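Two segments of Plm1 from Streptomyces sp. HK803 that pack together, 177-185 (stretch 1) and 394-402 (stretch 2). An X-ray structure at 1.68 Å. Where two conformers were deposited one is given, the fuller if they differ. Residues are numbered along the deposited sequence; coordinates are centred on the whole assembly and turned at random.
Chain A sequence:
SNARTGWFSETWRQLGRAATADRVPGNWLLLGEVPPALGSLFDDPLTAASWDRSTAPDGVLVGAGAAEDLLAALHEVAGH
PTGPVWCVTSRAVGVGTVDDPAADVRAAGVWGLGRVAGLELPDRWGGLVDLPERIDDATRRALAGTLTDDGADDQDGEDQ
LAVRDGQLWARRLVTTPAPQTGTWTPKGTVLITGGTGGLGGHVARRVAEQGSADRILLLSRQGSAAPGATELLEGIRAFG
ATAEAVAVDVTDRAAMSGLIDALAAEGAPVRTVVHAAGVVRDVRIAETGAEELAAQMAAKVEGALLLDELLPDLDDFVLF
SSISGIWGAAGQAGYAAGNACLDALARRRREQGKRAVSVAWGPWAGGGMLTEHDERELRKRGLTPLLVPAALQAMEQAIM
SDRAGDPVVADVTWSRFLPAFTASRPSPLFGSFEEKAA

Stretch 1 177-185: PAPQTGTWT
Stretch 2, residues 394-402: AMEQAIMSD

Stretch 1 is an irregular, largely extended loop, with Thr181 at phi/psi -129/172 and Gly182 at -76/-174. It crosses the helix of stretch 2, which begins before Ala394. Helix phi/psi stay about -60/-43 through Ile399, then turn at Met400 (-90/1) and Ser401 (-54/135). Pro179 lies beside Gln397 (CA to CA 5.4 Å) and Trp184 beside Glu396 (CA to CA 5.5 Å). Together they bury 618 Å².

Trp184 is the main bump. With chi1 t and chi2 40°, its buried indole fills a hollow lined by apolar Met395, Ile399 and Met400. Ile399 (m, t) covers one face: CD1 sits 3.7 Å from the six-membered ring centroid, nearly on the normal, and CG2 lies 3.6 Å from Trp184 CD1. Met400 (m, m, m) borders the ring edge, SD 3.9 Å from Trp184 CD1. Met395 (t, t, p) approaches obliquely, CE 3.6 Å from Trp184 CZ3. Methionine's unbranched chain and polarizable sulfur suit an indole.

Two hydrogen bonds reach backbone groups of stretch 1. Glu396 (t, t, 104°) accepts at OE2 from Trp184 N at 3.0 Å. Gln397 (m, t, -78°) donates NE2 to Pro179 O at 2.4 Å, very short.

Between them, Thr181 (p) points toward the helix, CG2 3.6 Å from Gln397 O. A water donates to Thr181 OG1 (2.7 Å) and Glu396 OE1 (2.8 Å), bridging them. Pro179 CG rests 3.8 Å from Ser401 OG.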

# COMPACT_ATOMS: atom_id res chain seq x y z
N PRO A 177 16.63 11.27 2.82
CA PRO A 177 16.72 12.27 3.88
C PRO A 177 15.37 12.52 4.52
O PRO A 177 14.33 12.45 3.85
CB PRO A 177 17.20 13.52 3.15
CG PRO A 177 17.86 13.05 1.92
CD PRO A 177 17.15 11.77 1.53
N ALA A 178 15.38 12.84 5.80
CA ALA A 178 14.14 13.28 6.51
C ALA A 178 13.93 14.77 6.26
O ALA A 178 14.86 15.57 6.41
CB ALA A 178 14.25 13.01 7.99
N PRO A 179 12.70 15.16 5.87
CA PRO A 179 12.38 16.56 5.65
C PRO A 179 12.64 17.41 6.91
O PRO A 179 12.43 16.97 8.01
CB PRO A 179 10.87 16.51 5.33
CG PRO A 179 10.66 15.15 4.79
CD PRO A 179 11.55 14.29 5.60
N GLN A 180 13.12 18.63 6.70
CA GLN A 180 13.33 19.58 7.79
C GLN A 180 12.41 20.76 7.52
O GLN A 180 12.69 21.58 6.65
CB GLN A 180 14.80 19.98 7.87
CG GLN A 180 15.71 18.81 8.22
CD GLN A 180 17.19 19.17 8.26
OE1 GLN A 180 18.04 18.29 8.36
NE2 GLN A 180 17.49 20.47 8.20
N THR A 181 11.31 20.84 8.27
CA THR A 181 10.15 21.67 7.92
C THR A 181 9.68 22.59 9.04
O THR A 181 10.14 22.48 10.18
CB THR A 181 8.91 20.78 7.57
OG1 THR A 181 8.35 20.21 8.78
CG2 THR A 181 9.27 19.67 6.58
N GLY A 182 8.74 23.45 8.67
CA GLY A 182 7.97 24.22 9.64
C GLY A 182 6.90 23.37 10.31
O GLY A 182 6.82 22.15 10.10
N THR A 183 6.08 24.03 11.11
CA THR A 183 5.06 23.39 11.93
C THR A 183 3.78 23.15 11.13
O THR A 183 3.36 24.02 10.40
CB THR A 183 4.72 24.35 13.10
OG1 THR A 183 5.91 24.55 13.89
CG2 THR A 183 3.62 23.79 13.98
N TRP A 184 3.17 21.97 11.28
CA TRP A 184 1.88 21.69 10.65
C TRP A 184 0.77 22.43 11.40
O TRP A 184 0.60 22.21 12.59
CB TRP A 184 1.61 20.18 10.64
CG TRP A 184 0.39 19.79 9.88
CD1 TRP A 184 -0.04 20.31 8.68
CD2 TRP A 184 -0.57 18.81 10.26
NE1 TRP A 184 -1.22 19.69 8.30
CE2 TRP A 184 -1.55 18.76 9.24
CE3 TRP A 184 -0.69 17.96 11.36
CZ2 TRP A 184 -2.64 17.90 9.31
CZ3 TRP A 184 -1.79 17.10 11.42
CH2 TRP A 184 -2.74 17.09 10.41
N THR A 185 0.04 23.28 10.69
CA THR A 185 -1.00 24.13 11.30
C THR A 185 -2.28 24.03 10.49
O THR A 185 -2.70 24.99 9.83
CB THR A 185 -0.54 25.60 11.42
OG1 THR A 185 -0.18 26.10 10.13
CG2 THR A 185 0.64 25.73 12.39
N ALA A 394 7.48 13.02 12.72
CA ALA A 394 7.69 12.55 11.35
C ALA A 394 6.47 12.79 10.49
O ALA A 394 6.60 13.09 9.31
CB ALA A 394 8.09 11.06 11.35
N MET A 395 5.28 12.67 11.08
CA MET A 395 4.05 12.99 10.36
C MET A 395 4.04 14.44 9.86
O MET A 395 3.75 14.70 8.70
CB MET A 395 2.82 12.74 11.23
CG MET A 395 1.52 13.05 10.51
SD MET A 395 0.11 13.00 11.63
CE MET A 395 0.40 14.51 12.56
N GLU A 396 4.37 15.37 10.74
CA GLU A 396 4.47 16.79 10.39
C GLU A 396 5.49 17.01 9.27
O GLU A 396 5.23 17.72 8.31
CB GLU A 396 4.86 17.60 11.63
CG GLU A 396 5.33 18.99 11.38
CD GLU A 396 5.56 19.77 12.67
OE1 GLU A 396 6.75 19.96 13.08
OE2 GLU A 396 4.53 20.17 13.29
N GLN A 397 6.64 16.36 9.39
CA GLN A 397 7.69 16.46 8.37
C GLN A 397 7.21 15.95 7.01
O GLN A 397 7.49 16.57 5.98
CB GLN A 397 8.93 15.67 8.81
CG GLN A 397 9.69 16.28 9.96
CD GLN A 397 10.80 15.37 10.45
OE1 GLN A 397 10.55 14.41 11.16
NE2 GLN A 397 12.03 15.64 10.02
N ALA A 398 6.46 14.85 7.00
CA ALA A 398 5.96 14.29 5.76
C ALA A 398 4.95 15.22 5.08
O ALA A 398 4.95 15.39 3.86
CB ALA A 398 5.35 12.90 5.98
N ILE A 399 4.08 15.82 5.90
CA ILE A 399 3.04 16.71 5.40
C ILE A 399 3.64 18.01 4.90
O ILE A 399 3.24 18.50 3.84
CB ILE A 399 1.97 16.99 6.50
CG1 ILE A 399 1.24 15.71 6.89
CG2 ILE A 399 0.96 18.09 6.04
CD1 ILE A 399 0.40 15.82 8.14
N MET A 400 4.60 18.55 5.66
CA MET A 400 5.12 19.90 5.42
C MET A 400 6.31 19.91 4.47
O MET A 400 6.87 20.98 4.19
CB MET A 400 5.49 20.56 6.75
CG MET A 400 4.28 20.83 7.68
SD MET A 400 3.06 21.92 6.93
CE MET A 400 3.87 23.52 6.98
N SER A 401 6.70 18.74 3.98
CA SER A 401 7.85 18.60 3.09
C SER A 401 7.76 19.51 1.86
O SER A 401 6.71 19.59 1.24
CB SER A 401 7.96 17.13 2.66
OG SER A 401 9.07 16.92 1.81
N ASP A 402 8.86 20.18 1.52
CA ASP A 402 8.87 21.11 0.37
C ASP A 402 8.76 20.38 -0.96
O ASP A 402 8.40 20.99 -1.98
CB ASP A 402 10.10 22.05 0.37
CG ASP A 402 11.42 21.33 0.60
OD1 ASP A 402 12.42 22.03 0.96
OD2 ASP A 402 11.50 20.09 0.43
O HOH W 1 8.81 19.31 11.32
O HOH W 2 8.41 22.33 13.14
O HOH W 3 7.80 23.76 6.06